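Local coordinates for uncharacterized protein Atu1656 (Agrobacterium tumefaciens, PDB 2OJH), which is of unknown function but is a six-bladed beta-propeller of the TolB family, a putative TolB, at residues S22-F27 against V36-P41; L43-N48 against V289-V294. All blocks are in the same frame, centred on the assembly; numbering follows the deposited sequence.

Contact 1: residues S22-F27 against V36-P41; sequences SSIEIF and VVWQTP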
# COMPACT_ATOMS: atom_id res chain seq x y z
N SER A 22 4.26 13.55 11.94
CA SER A 22 3.27 12.74 11.27
C SER A 22 1.91 12.96 11.93
O SER A 22 1.83 13.10 13.15
CB SER A 22 3.59 11.23 11.37
OG SER A 22 4.95 10.95 11.09
N SER A 23 0.88 12.99 11.08
CA SER A 23 -0.52 13.05 11.48
C SER A 23 -1.24 11.89 10.80
O SER A 23 -1.42 11.87 9.59
CB SER A 23 -1.15 14.38 11.05
OG SER A 23 -2.47 14.52 11.54
N ILE A 24 -1.59 10.89 11.61
CA ILE A 24 -2.32 9.73 11.13
C ILE A 24 -3.81 10.14 11.08
O ILE A 24 -4.40 10.55 12.10
CB ILE A 24 -2.09 8.47 12.03
CG1 ILE A 24 -0.60 8.02 12.03
CG2 ILE A 24 -2.88 7.29 11.48
CD1 ILE A 24 0.36 8.91 12.73
N GLU A 25 -4.39 10.07 9.89
CA GLU A 25 -5.72 10.64 9.63
C GLU A 25 -6.63 9.69 8.87
O GLU A 25 -6.16 8.76 8.23
CB GLU A 25 -5.54 11.95 8.87
CG GLU A 25 -4.81 13.02 9.69
CD GLU A 25 -4.60 14.34 8.96
OE1 GLU A 25 -5.12 14.52 7.85
OE2 GLU A 25 -3.89 15.22 9.52
N ILE A 26 -7.94 9.93 8.92
CA ILE A 26 -8.91 9.13 8.18
C ILE A 26 -9.81 10.08 7.42
O ILE A 26 -10.15 11.14 7.94
CB ILE A 26 -9.75 8.32 9.17
CG1 ILE A 26 -8.91 7.17 9.73
CG2 ILE A 26 -11.06 7.87 8.52
CD1 ILE A 26 -9.54 6.58 11.03
N PHE A 27 -10.13 9.74 6.17
CA PHE A 27 -11.03 10.56 5.37
C PHE A 27 -12.18 9.65 4.97
O PHE A 27 -11.97 8.50 4.52
CB PHE A 27 -10.32 11.06 4.13
CG PHE A 27 -11.14 12.00 3.28
CD1 PHE A 27 -11.23 13.34 3.62
CD2 PHE A 27 -11.78 11.55 2.12
CE1 PHE A 27 -11.99 14.24 2.83
CE2 PHE A 27 -12.51 12.40 1.34
CZ PHE A 27 -12.62 13.77 1.68
N VAL A 36 -8.42 13.30 12.76
CA VAL A 36 -7.04 13.04 13.17
C VAL A 36 -7.07 11.95 14.24
O VAL A 36 -7.69 12.11 15.31
CB VAL A 36 -6.40 14.32 13.74
CG1 VAL A 36 -5.00 14.05 14.29
CG2 VAL A 36 -6.39 15.44 12.69
N VAL A 37 -6.43 10.82 13.95
CA VAL A 37 -6.31 9.72 14.90
C VAL A 37 -5.19 9.97 15.89
O VAL A 37 -5.35 9.76 17.08
CB VAL A 37 -6.05 8.40 14.16
CG1 VAL A 37 -6.00 7.24 15.16
CG2 VAL A 37 -7.15 8.16 13.17
N TRP A 38 -4.03 10.41 15.39
CA TRP A 38 -2.85 10.56 16.24
C TRP A 38 -1.80 11.40 15.52
O TRP A 38 -1.57 11.19 14.33
CB TRP A 38 -2.26 9.18 16.52
CG TRP A 38 -1.23 9.16 17.59
CD1 TRP A 38 -1.39 9.54 18.90
CD2 TRP A 38 0.11 8.71 17.46
NE1 TRP A 38 -0.21 9.37 19.58
CE2 TRP A 38 0.73 8.85 18.73
CE3 TRP A 38 0.85 8.18 16.40
CZ2 TRP A 38 2.06 8.48 18.97
CZ3 TRP A 38 2.20 7.81 16.64
CH2 TRP A 38 2.79 7.98 17.91
N GLN A 39 -1.17 12.33 16.25
CA GLN A 39 -0.03 13.09 15.74
C GLN A 39 1.18 12.76 16.56
O GLN A 39 1.07 12.48 17.77
CB GLN A 39 -0.29 14.59 15.74
CG GLN A 39 -1.52 14.95 14.90
CD GLN A 39 -1.64 16.42 14.63
OE1 GLN A 39 -1.16 17.25 15.41
NE2 GLN A 39 -2.30 16.76 13.52
N THR A 40 2.36 12.77 15.92
CA THR A 40 3.61 12.42 16.60
C THR A 40 4.79 13.15 15.99
O THR A 40 4.76 13.46 14.80
CB THR A 40 3.85 10.87 16.57
OG1 THR A 40 5.13 10.55 17.13
CG2 THR A 40 3.76 10.34 15.16
N PRO A 41 5.81 13.46 16.80
CA PRO A 41 7.08 13.96 16.24
C PRO A 41 7.91 12.86 15.55
O PRO A 41 8.91 13.16 14.91
CB PRO A 41 7.80 14.52 17.47
CG PRO A 41 7.32 13.65 18.59
CD PRO A 41 5.86 13.39 18.27

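Contact 2: residues L43-N48 against V289-V294; sequences LFEAPN and VRYFPV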
# COMPACT_ATOMS: atom_id res chain seq x y z
N LEU A 43 8.33 9.57 12.76
CA LEU A 43 7.95 9.32 11.37
C LEU A 43 7.19 8.00 11.29
O LEU A 43 7.78 6.92 11.48
CB LEU A 43 9.20 9.30 10.48
CG LEU A 43 9.01 9.39 8.97
CD1 LEU A 43 8.52 10.77 8.59
CD2 LEU A 43 10.34 9.10 8.30
N PHE A 44 5.88 8.08 11.09
CA PHE A 44 5.03 6.90 11.00
C PHE A 44 4.50 6.86 9.59
O PHE A 44 4.25 7.92 9.00
CB PHE A 44 3.88 6.97 12.00
CG PHE A 44 4.19 6.35 13.32
CD1 PHE A 44 5.13 6.93 14.17
CD2 PHE A 44 3.59 5.15 13.68
CE1 PHE A 44 5.44 6.36 15.39
CE2 PHE A 44 3.91 4.56 14.91
CZ PHE A 44 4.83 5.16 15.76
N GLU A 45 4.32 5.65 9.06
CA GLU A 45 4.07 5.50 7.62
C GLU A 45 3.03 4.47 7.26
O GLU A 45 2.87 3.48 7.96
CB GLU A 45 5.40 5.16 6.91
CG GLU A 45 6.46 6.27 7.11
CD GLU A 45 7.72 6.08 6.32
OE1 GLU A 45 7.72 6.44 5.12
OE2 GLU A 45 8.74 5.62 6.90
N ALA A 46 2.33 4.71 6.15
CA ALA A 46 1.67 3.60 5.41
C ALA A 46 0.66 2.74 6.18
O ALA A 46 0.85 1.52 6.40
CB ALA A 46 2.75 2.71 4.70
N PRO A 47 -0.45 3.37 6.61
CA PRO A 47 -1.43 2.62 7.42
C PRO A 47 -2.22 1.57 6.61
O PRO A 47 -2.64 1.83 5.47
CB PRO A 47 -2.36 3.74 7.93
CG PRO A 47 -2.30 4.80 6.86
CD PRO A 47 -0.86 4.77 6.39
N ASN A 48 -2.38 0.38 7.21
CA ASN A 48 -3.45 -0.57 6.87
C ASN A 48 -4.58 -0.42 7.88
O ASN A 48 -4.37 0.08 8.99
CB ASN A 48 -2.99 -2.04 7.06
CG ASN A 48 -1.75 -2.41 6.28
OD1 ASN A 48 -0.79 -2.90 6.85
ND2 ASN A 48 -1.75 -2.17 4.96
N VAL A 289 -1.32 9.21 6.01
CA VAL A 289 -0.48 10.04 6.87
C VAL A 289 -0.19 11.33 6.15
O VAL A 289 0.27 11.30 5.02
CB VAL A 289 0.87 9.38 7.26
CG1 VAL A 289 1.56 10.16 8.41
CG2 VAL A 289 0.65 7.90 7.68
N ARG A 290 -0.46 12.44 6.83
CA ARG A 290 -0.10 13.77 6.38
C ARG A 290 1.18 14.10 7.16
O ARG A 290 1.31 13.75 8.33
CB ARG A 290 -1.25 14.74 6.73
CG ARG A 290 -0.97 16.24 6.58
CD ARG A 290 -2.11 17.08 7.24
NE ARG A 290 -3.41 16.64 6.74
CZ ARG A 290 -3.98 17.10 5.63
NH1 ARG A 290 -3.39 18.05 4.90
NH2 ARG A 290 -5.17 16.62 5.24
N TYR A 291 2.12 14.78 6.51
CA TYR A 291 3.36 15.13 7.18
C TYR A 291 3.48 16.62 7.35
O TYR A 291 2.72 17.39 6.76
CB TYR A 291 4.57 14.55 6.43
CG TYR A 291 4.54 13.05 6.40
CD1 TYR A 291 4.98 12.31 7.50
CD2 TYR A 291 4.01 12.38 5.31
CE1 TYR A 291 4.92 10.93 7.50
CE2 TYR A 291 3.93 10.99 5.28
CZ TYR A 291 4.40 10.28 6.39
OH TYR A 291 4.34 8.93 6.41
N PHE A 292 4.42 17.03 8.19
CA PHE A 292 4.74 18.45 8.38
C PHE A 292 6.22 18.62 8.08
O PHE A 292 7.02 17.74 8.43
CB PHE A 292 4.42 18.87 9.82
CG PHE A 292 3.02 18.52 10.24
CD1 PHE A 292 1.93 19.29 9.81
CD2 PHE A 292 2.78 17.42 11.05
CE1 PHE A 292 0.62 18.95 10.17
CE2 PHE A 292 1.47 17.09 11.43
CZ PHE A 292 0.39 17.85 10.98
N PRO A 293 6.60 19.71 7.40
CA PRO A 293 8.02 19.92 7.10
C PRO A 293 8.95 19.89 8.33
O PRO A 293 8.54 20.30 9.42
CB PRO A 293 8.05 21.32 6.44
CG PRO A 293 6.71 21.91 6.64
CD PRO A 293 5.76 20.76 6.80
N VAL A 294 10.17 19.40 8.15
CA VAL A 294 11.13 19.32 9.27
C VAL A 294 11.79 20.65 9.54
O VAL A 294 11.89 21.48 8.63
CB VAL A 294 12.21 18.23 9.06
CG1 VAL A 294 11.57 16.87 9.01
CG2 VAL A 294 13.04 18.49 7.82

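Contact 1: residues S22-F27 against V36-P41
Residues Ser22-Ser23-Ile24-Glu25 pair antiparallel with Val36-Thr40 in a beta hairpin whose later strand, 33-40, is one of the two edge strands of its three-stranded sheet. At one end Ser22 and Thr40 exchange two backbone hydrogen bonds, the nearly straight Ser22 N to Thr40 O bond measuring 2.9 Å. Farther along, Ile24 N donates to Trp38 O at 2.7 Å. The carbonyl of Ile24 then receives two donors, Val37 N at 2.8 Å and, weakly, Trp38 N, the signature of a classic beta bulge. This shifts the register by one residue, and Glu25 pairs with Val36. The hairpin supplies two strands to a propeller blade, with strand 285-291 from the far end of the chain lying alongside 22-28; such mixing of N- and C-terminal strands in one blade is the "Velcro" closure known from beta-propellers. Ser23, Glu25, Val36 and Gln39 share one face. There Ser23 OG, anti to its backbone N (chi1 -174°), accepts a hydrogen bond from Gln39 NE2 at 3.0 Å, the hydroxyl oxygen lying 18° out of the plane of the Gln39 amide. The same hydroxyl donates to Glu25 OE2 at 2.6 Å, on the anti lone pair, while Glu25 OE1 forms a salt bridge with Arg290. On the face of Ile24 and Trp38, the two side chains run side by side, and Ile24 CD1 approaches Trp38 CE3 obliquely at 3.8 Å. Ser22 and Thr40 also point here, their hydroxyls both bonded to the backbone of Glu42, Ser22 OG through the carbonyl oxygen. At the bulge itself, Val37 CG2 meets Ile26 CD1 at 3.6 Å.

Contact 2: residues L43-N48 against V289-V294
Tyr291 reaches from strand 289-291 to the backbone of Phe44, just ahead of Glu45, and this hydroxyl-to-carbonyl hydrogen bond is the polar link between two strand segments that belong to different sheets. Tyr291 OH donates to Phe44 O at 2.8 Å, arriving 22° out of the carbonyl plane, with the acceptor near the plane of the phenol ring at its edge. Tyr291 CG lies anti to its own carbonyl carbon (chi1 -62°), and the ring spans much of the gap between the backbones, whose strand axes come no nearer than 8.0 Å.

Apolar contacts flank this bond. Leu43 crosses Tyr291 at about a right angle, its CD1 lying 3.8 Å from Tyr291 CE1. On one face of the ring sits Val289 CG1, offset toward the rim, and that methyl also touches Phe44 O at 3.5 Å. The other branch, Val289 CG2, packs 3.7 Å from Pro47 CD. Both methyls lie near Phe44 O, and CG2 alone of the two also reaches Pro47.

Glu45 contributes its aliphatic part, CG resting 3.5 Å from Tyr291 OH. Its carboxylate plane stands 83° from the phenol ring, and OE1 is bound by Arg245 in a salt bridge and by Asn88.

Two adjacent blades meet here through side chains and a side-chain-to-backbone bond, with no backbone pairing between strands 45-49 and 285-291. Strand 45-49 pairs by its backbone with strand 55-60, and the Phe44 ring meets Trp38 edge-to-face. Strand 285-291, in turn, lies beside strand 22-28, whose Ser22 side chain touches both Val289 and Tyr291.

How the contacts relate
The centres of contact 1 and contact 2 lie about 8 Å apart, on the same side of the chain's centre, and the two adjoin directly. Contact 1 comes first along the chain, joining 22-27 to 36-41 before contact 2 opens at Leu43; strands 33-40 and 45-49 are consecutive. Contact 2 spans some 240 residues, to 289-294. Both reach one sheet, in which 22-28 is flanked by 33-40 and 285-291. Ser23 N probably bonds to Arg290 O at 2.9 Å, and Ser22 OG packs against Leu43 CA. Contact 1 forms the hairpin part of the blade that both ends of the chain supply, the pairing of 22-28 with 285-291 closes the ring, and contact 2 packs that blade against the next.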